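Side-chain contacts in 3,4-dihydroxy-2-butanone 4-phosphate synthase (Candida albicans, PDB 1TKS), which converts D-ribulose 5-phosphate into formate and 3,4-dihydroxy-2-butanone 4-phosphate, a step of riboflavin biosynthesis: residues M47-R52 / H188-I193; S112-N117 / Q159-I164. All coordinates share one frame; numbering follows the deposited sequence.

Contact 1: M47-R52 / H188-I193; sequences MAFLVR and HGIKII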
loop_
_atom_site.group_PDB
_atom_site.type_symbol
_atom_site.label_atom_id
_atom_site.label_comp_id
_atom_site.label_asym_id
_atom_site.label_seq_id
_atom_site.Cartn_x
_atom_site.Cartn_y
_atom_site.Cartn_z
ATOM N N MET B 47 11.627 3.921 6.123
ATOM C CA MET B 47 10.398 3.701 5.365
ATOM C C MET B 47 10.677 2.636 4.305
ATOM O O MET B 47 9.831 1.793 4.011
ATOM C CB MET B 47 9.932 4.989 4.679
ATOM C CG MET B 47 8.682 4.795 3.817
ATOM S SD MET B 47 7.183 4.319 4.726
ATOM C CE MET B 47 7.240 2.583 4.739
ATOM N N ALA B 48 11.872 2.682 3.723
ATOM C CA ALA B 48 12.233 1.702 2.711
ATOM C C ALA B 48 12.247 0.321 3.366
ATOM O O ALA B 48 11.846 -0.672 2.755
ATOM C CB ALA B 48 13.600 2.018 2.117
ATOM N N PHE B 49 12.708 0.267 4.614
ATOM C CA PHE B 49 12.767 -0.979 5.365
ATOM C C PHE B 49 11.350 -1.469 5.630
ATOM O O PHE B 49 11.029 -2.639 5.399
ATOM C CB PHE B 49 13.495 -0.759 6.693
ATOM C CG PHE B 49 13.650 -2.005 7.521
ATOM C CD1 PHE B 49 14.728 -2.863 7.323
ATOM C CD2 PHE B 49 12.727 -2.306 8.521
ATOM C CE1 PHE B 49 14.888 -4.006 8.112
ATOM C CE2 PHE B 49 12.876 -3.444 9.313
ATOM C CZ PHE B 49 13.965 -4.296 9.109
ATOM N N LEU B 50 10.497 -0.568 6.107
ATOM C CA LEU B 50 9.111 -0.918 6.401
ATOM C C LEU B 50 8.414 -1.485 5.164
ATOM O O LEU B 50 7.768 -2.525 5.236
ATOM C CB LEU B 50 8.354 0.319 6.916
ATOM C CG LEU B 50 6.878 0.102 7.274
ATOM C CD1 LEU B 50 6.753 -0.997 8.332
ATOM C CD2 LEU B 50 6.278 1.398 7.793
ATOM N N VAL B 51 8.547 -0.798 4.033
ATOM C CA VAL B 51 7.924 -1.249 2.790
ATOM C C VAL B 51 8.496 -2.590 2.326
ATOM O O VAL B 51 7.752 -3.489 1.939
ATOM C CB VAL B 51 8.096 -0.198 1.664
ATOM C CG1 VAL B 51 7.629 -0.761 0.329
ATOM C CG2 VAL B 51 7.286 1.046 2.001
ATOM N N ARG B 52 9.815 -2.727 2.385
ATOM C CA ARG B 52 10.482 -3.949 1.948
ATOM C C ARG B 52 9.978 -5.236 2.595
ATOM O O ARG B 52 9.866 -6.266 1.928
ATOM C CB ARG B 52 11.991 -3.823 2.183
ATOM C CG ARG B 52 12.758 -5.133 2.086
ATOM C CD ARG B 52 12.861 -5.661 0.664
ATOM N NE ARG B 52 13.581 -6.931 0.652
ATOM C CZ ARG B 52 13.049 -8.093 1.017
ATOM N NH1 ARG B 52 11.784 -8.149 1.411
ATOM N NH2 ARG B 52 13.787 -9.194 1.016
ATOM N N HIS B 188 16.959 -8.741 12.694
ATOM C CA HIS B 188 17.099 -7.299 12.537
ATOM C C HIS B 188 17.287 -6.514 13.829
ATOM O O HIS B 188 17.399 -5.289 13.801
ATOM C CB HIS B 188 15.884 -6.762 11.777
ATOM C CG HIS B 188 15.711 -7.375 10.424
ATOM N ND1 HIS B 188 16.525 -7.062 9.359
ATOM C CD2 HIS B 188 14.845 -8.314 9.976
ATOM C CE1 HIS B 188 16.170 -7.784 8.311
ATOM N NE2 HIS B 188 15.155 -8.552 8.659
ATOM N N GLY B 189 17.322 -7.218 14.954
ATOM C CA GLY B 189 17.498 -6.551 16.229
ATOM C C GLY B 189 16.333 -5.651 16.588
ATOM O O GLY B 189 16.519 -4.511 17.018
ATOM N N ILE B 190 15.123 -6.168 16.404
ATOM C CA ILE B 190 13.913 -5.419 16.714
ATOM C C ILE B 190 13.172 -6.092 17.863
ATOM O O ILE B 190 12.929 -7.300 17.840
ATOM C CB ILE B 190 12.984 -5.333 15.486
ATOM C CG1 ILE B 190 13.707 -4.603 14.351
ATOM C CG2 ILE B 190 11.689 -4.602 15.849
ATOM C CD1 ILE B 190 12.928 -4.567 13.037
ATOM N N LYS B 191 12.831 -5.296 18.872
ATOM C CA LYS B 191 12.122 -5.778 20.052
ATOM C C LYS B 191 10.660 -6.063 19.733
ATOM O O LYS B 191 10.063 -5.419 18.870
ATOM C CB LYS B 191 12.221 -4.740 21.173
ATOM C CG LYS B 191 13.609 -4.643 21.808
ATOM C CD LYS B 191 13.759 -3.342 22.586
ATOM C CE LYS B 191 14.936 -3.391 23.549
ATOM N NZ LYS B 191 16.208 -3.786 22.879
ATOM N N ILE B 192 10.085 -7.023 20.452
ATOM C CA ILE B 192 8.699 -7.429 20.236
ATOM C C ILE B 192 7.864 -7.242 21.496
ATOM O O ILE B 192 8.315 -7.554 22.596
ATOM C CB ILE B 192 8.630 -8.922 19.836
ATOM C CG1 ILE B 192 9.569 -9.186 18.657
ATOM C CG2 ILE B 192 7.192 -9.310 19.492
ATOM C CD1 ILE B 192 9.726 -10.652 18.331
ATOM N N ILE B 193 6.653 -6.722 21.334
ATOM C CA ILE B 193 5.741 -6.524 22.460
ATOM C C ILE B 193 4.339 -6.917 22.005
ATOM O O ILE B 193 4.123 -7.209 20.829
ATOM C CB ILE B 193 5.672 -5.037 22.919
ATOM C CG1 ILE B 193 5.237 -4.142 21.753
ATOM C CG2 ILE B 193 7.021 -4.581 23.456
ATOM C CD1 ILE B 193 4.779 -2.758 22.179
#
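F49 on helix 44-52 and H188, the last residue of helix 178-188, bring their backbones no nearer than 10.5 Å between CA atoms, so long side chains alone span the gap. What fills it is a T-shaped (edge-to-face) aromatic pair. The phenyl ring of F49 presents the CE1 and CZ corner to one face of the imidazole, with centroids 5.1 Å apart and planes at 82°. F49 CZ stands 3.7 Å above the imidazole plane, displaced toward the rim, while F49 CE1 lies 3.7 Å from H188 ND1. With CG anti to the backbone N (chi1 -178°), the F49 ring points across the gap toward H188. The neighbouring CE2 of the same F49 ring meets I190 CD1 at 3.9 Å, the two side chains coming from opposite directions and that of I190 extended (chi2 175°). One phenyl ring thus touches both the end of helix 178-188 and the residue just before strand 191-194, the chain turning between them at G189 with positive phi. Y53 thickens the cluster, meeting F49 edge to face and also touching the H188 ring, which packs against F184 too. The grouping is partly exposed. On the sheet side, I190 packs on I22 of strand 21-24 and L35 of strand 34-38, while A48 and V51 of helix 44-52 pack against D172 and S55 of the second subunit.

Contact 2: S112-N117 / Q159-I164; sequences SLANPN and QPAGVI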
loop_
_atom_site.group_PDB
_atom_site.type_symbol
_atom_site.label_atom_id
_atom_site.label_comp_id
_atom_site.label_asym_id
_atom_site.label_seq_id
_atom_site.Cartn_x
_atom_site.Cartn_y
_atom_site.Cartn_z
ATOM N N SER B 112 5.537 14.749 8.566
ATOM C CA SER B 112 4.748 15.972 8.492
ATOM C C SER B 112 3.412 15.831 9.214
ATOM O O SER B 112 2.913 16.793 9.802
ATOM C CB SER B 112 4.531 16.362 7.030
ATOM O OG SER B 112 5.774 16.628 6.397
ATOM N N LEU B 113 2.823 14.642 9.179
ATOM C CA LEU B 113 1.556 14.462 9.876
ATOM C C LEU B 113 1.783 14.561 11.379
ATOM O O LEU B 113 0.889 14.954 12.126
ATOM C CB LEU B 113 0.926 13.113 9.512
ATOM C CG LEU B 113 0.399 13.032 8.073
ATOM C CD1 LEU B 113 0.212 11.582 7.663
ATOM C CD2 LEU B 113 -0.911 13.805 7.959
ATOM N N ALA B 114 2.987 14.218 11.829
ATOM C CA ALA B 114 3.282 14.291 13.256
ATOM C C ALA B 114 3.696 15.700 13.690
ATOM O O ALA B 114 3.453 16.096 14.828
ATOM C CB ALA B 114 4.378 13.292 13.617
ATOM N N ASN B 115 4.307 16.456 12.779
ATOM C CA ASN B 115 4.779 17.811 13.078
ATOM C C ASN B 115 3.665 18.763 13.516
ATOM O O ASN B 115 2.735 19.031 12.760
ATOM C CB ASN B 115 5.495 18.398 11.858
ATOM C CG ASN B 115 6.377 19.581 12.212
ATOM O OD1 ASN B 115 5.971 20.473 12.958
ATOM N ND2 ASN B 115 7.589 19.598 11.670
ATOM N N PRO B 116 3.759 19.298 14.745
ATOM C CA PRO B 116 2.762 20.224 15.296
ATOM C C PRO B 116 2.569 21.495 14.478
ATOM O O PRO B 116 1.522 22.134 14.555
ATOM C CB PRO B 116 3.306 20.539 16.691
ATOM C CG PRO B 116 4.119 19.348 17.030
ATOM C CD PRO B 116 4.817 19.028 15.732
ATOM N N ASN B 117 3.580 21.866 13.699
ATOM C CA ASN B 117 3.494 23.077 12.895
ATOM C C ASN B 117 2.804 22.867 11.552
ATOM O O ASN B 117 2.500 23.834 10.852
ATOM C CB ASN B 117 4.891 23.662 12.672
ATOM C CG ASN B 117 5.586 24.015 13.972
ATOM O OD1 ASN B 117 5.035 24.733 14.807
ATOM N ND2 ASN B 117 6.803 23.514 14.150
ATOM N N GLN B 159 5.019 13.103 19.639
ATOM C CA GLN B 159 3.741 13.552 19.090
ATOM C C GLN B 159 2.837 12.323 18.978
ATOM O O GLN B 159 3.312 11.224 18.695
ATOM C CB GLN B 159 3.937 14.184 17.707
ATOM C CG GLN B 159 4.757 15.471 17.705
ATOM C CD GLN B 159 4.111 16.573 18.520
ATOM O OE1 GLN B 159 2.902 16.793 18.435
ATOM N NE2 GLN B 159 4.915 17.286 19.302
ATOM N N PRO B 160 1.523 12.491 19.204
ATOM C CA PRO B 160 0.549 11.393 19.132
ATOM C C PRO B 160 0.348 10.890 17.708
ATOM O O PRO B 160 -0.750 10.962 17.158
ATOM C CB PRO B 160 -0.715 12.023 19.711
ATOM C CG PRO B 160 -0.599 13.448 19.253
ATOM C CD PRO B 160 0.853 13.756 19.553
ATOM N N ALA B 161 1.420 10.368 17.123
ATOM C CA ALA B 161 1.377 9.879 15.755
ATOM C C ALA B 161 2.362 8.738 15.565
ATOM O O ALA B 161 3.484 8.785 16.063
ATOM C CB ALA B 161 1.716 11.017 14.797
ATOM N N GLY B 162 1.932 7.709 14.844
ATOM C CA GLY B 162 2.805 6.579 14.580
ATOM C C GLY B 162 2.667 6.149 13.132
ATOM O O GLY B 162 1.924 6.758 12.365
ATOM N N VAL B 163 3.395 5.109 12.745
ATOM C CA VAL B 163 3.317 4.595 11.380
ATOM C C VAL B 163 3.378 3.076 11.512
ATOM O O VAL B 163 4.165 2.553 12.302
ATOM C CB VAL B 163 4.471 5.151 10.494
ATOM C CG1 VAL B 163 5.822 4.849 11.120
ATOM C CG2 VAL B 163 4.386 4.563 9.091
ATOM N N ILE B 164 2.541 2.368 10.758
ATOM C CA ILE B 164 2.483 0.913 10.869
ATOM C C ILE B 164 2.250 0.187 9.546
ATOM O O ILE B 164 1.801 0.777 8.563
ATOM C CB ILE B 164 1.339 0.478 11.842
ATOM C CG1 ILE B 164 -0.034 0.737 11.208
ATOM C CG2 ILE B 164 1.427 1.264 13.147
ATOM C CD1 ILE B 164 -1.211 0.202 12.040
#
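A114 and A161 meet with their CA atoms only 5.4 Å apart, a close approach made possible by two methyl side chains. It joins the C-terminal end of helix 103-114, which runs on into an Asx turn at N115, to an inverse gamma turn centred on P160 that leads into strand 162-166. The two methyls pack directly, A114 CB to A161 CB at 3.7 Å, and A161 also packs on L62 and A39. Beside them the side chain of Q159 doubles back: CG lies beside the backbone N, and a second bend follows at chi2 (-61°). The modelled P116-Q159 approach is too tight to be trusted in detail. Q159 CG also lies 3.2 Å from A114 O. That carbonyl, at the helix end, accepts a hydrogen bond from R66 NH2, while R66 NH1 makes a weak one to Q159 OE1, so one guanidinium group links both sides. The gamma turn is closed by A161 N to Q159 O at 2.6 Å. Across P116, the Asx turn is closed by N117 N donating to N115 OD1 at 2.9 Å, with an N-H...O angle of 159° and the donor tilted 20° from the carbonyl plane.

Overall arrangement
After helix 8-16 and strands 21-24 and 34-38, helix 44-52 supplies the first half of contact 1; later comes helix 103-114, whose end opens contact 2. Segment 159-164 closes that shorter loop, with 41 residues between its halves. Only at 188-193 does contact 1 close, with 135 residues between its halves, so contact 2 is nested wholly inside it and the two loops do not cross. Both reach the same mixed four-stranded sheet: their second segments run into its two outermost strands within this chain, 191-194 for contact 1 and 162-166 for contact 2. Their centres are about 18 Å apart, yet the segments touch, L50 CD2 packing 3.9 Å from V163 CG2.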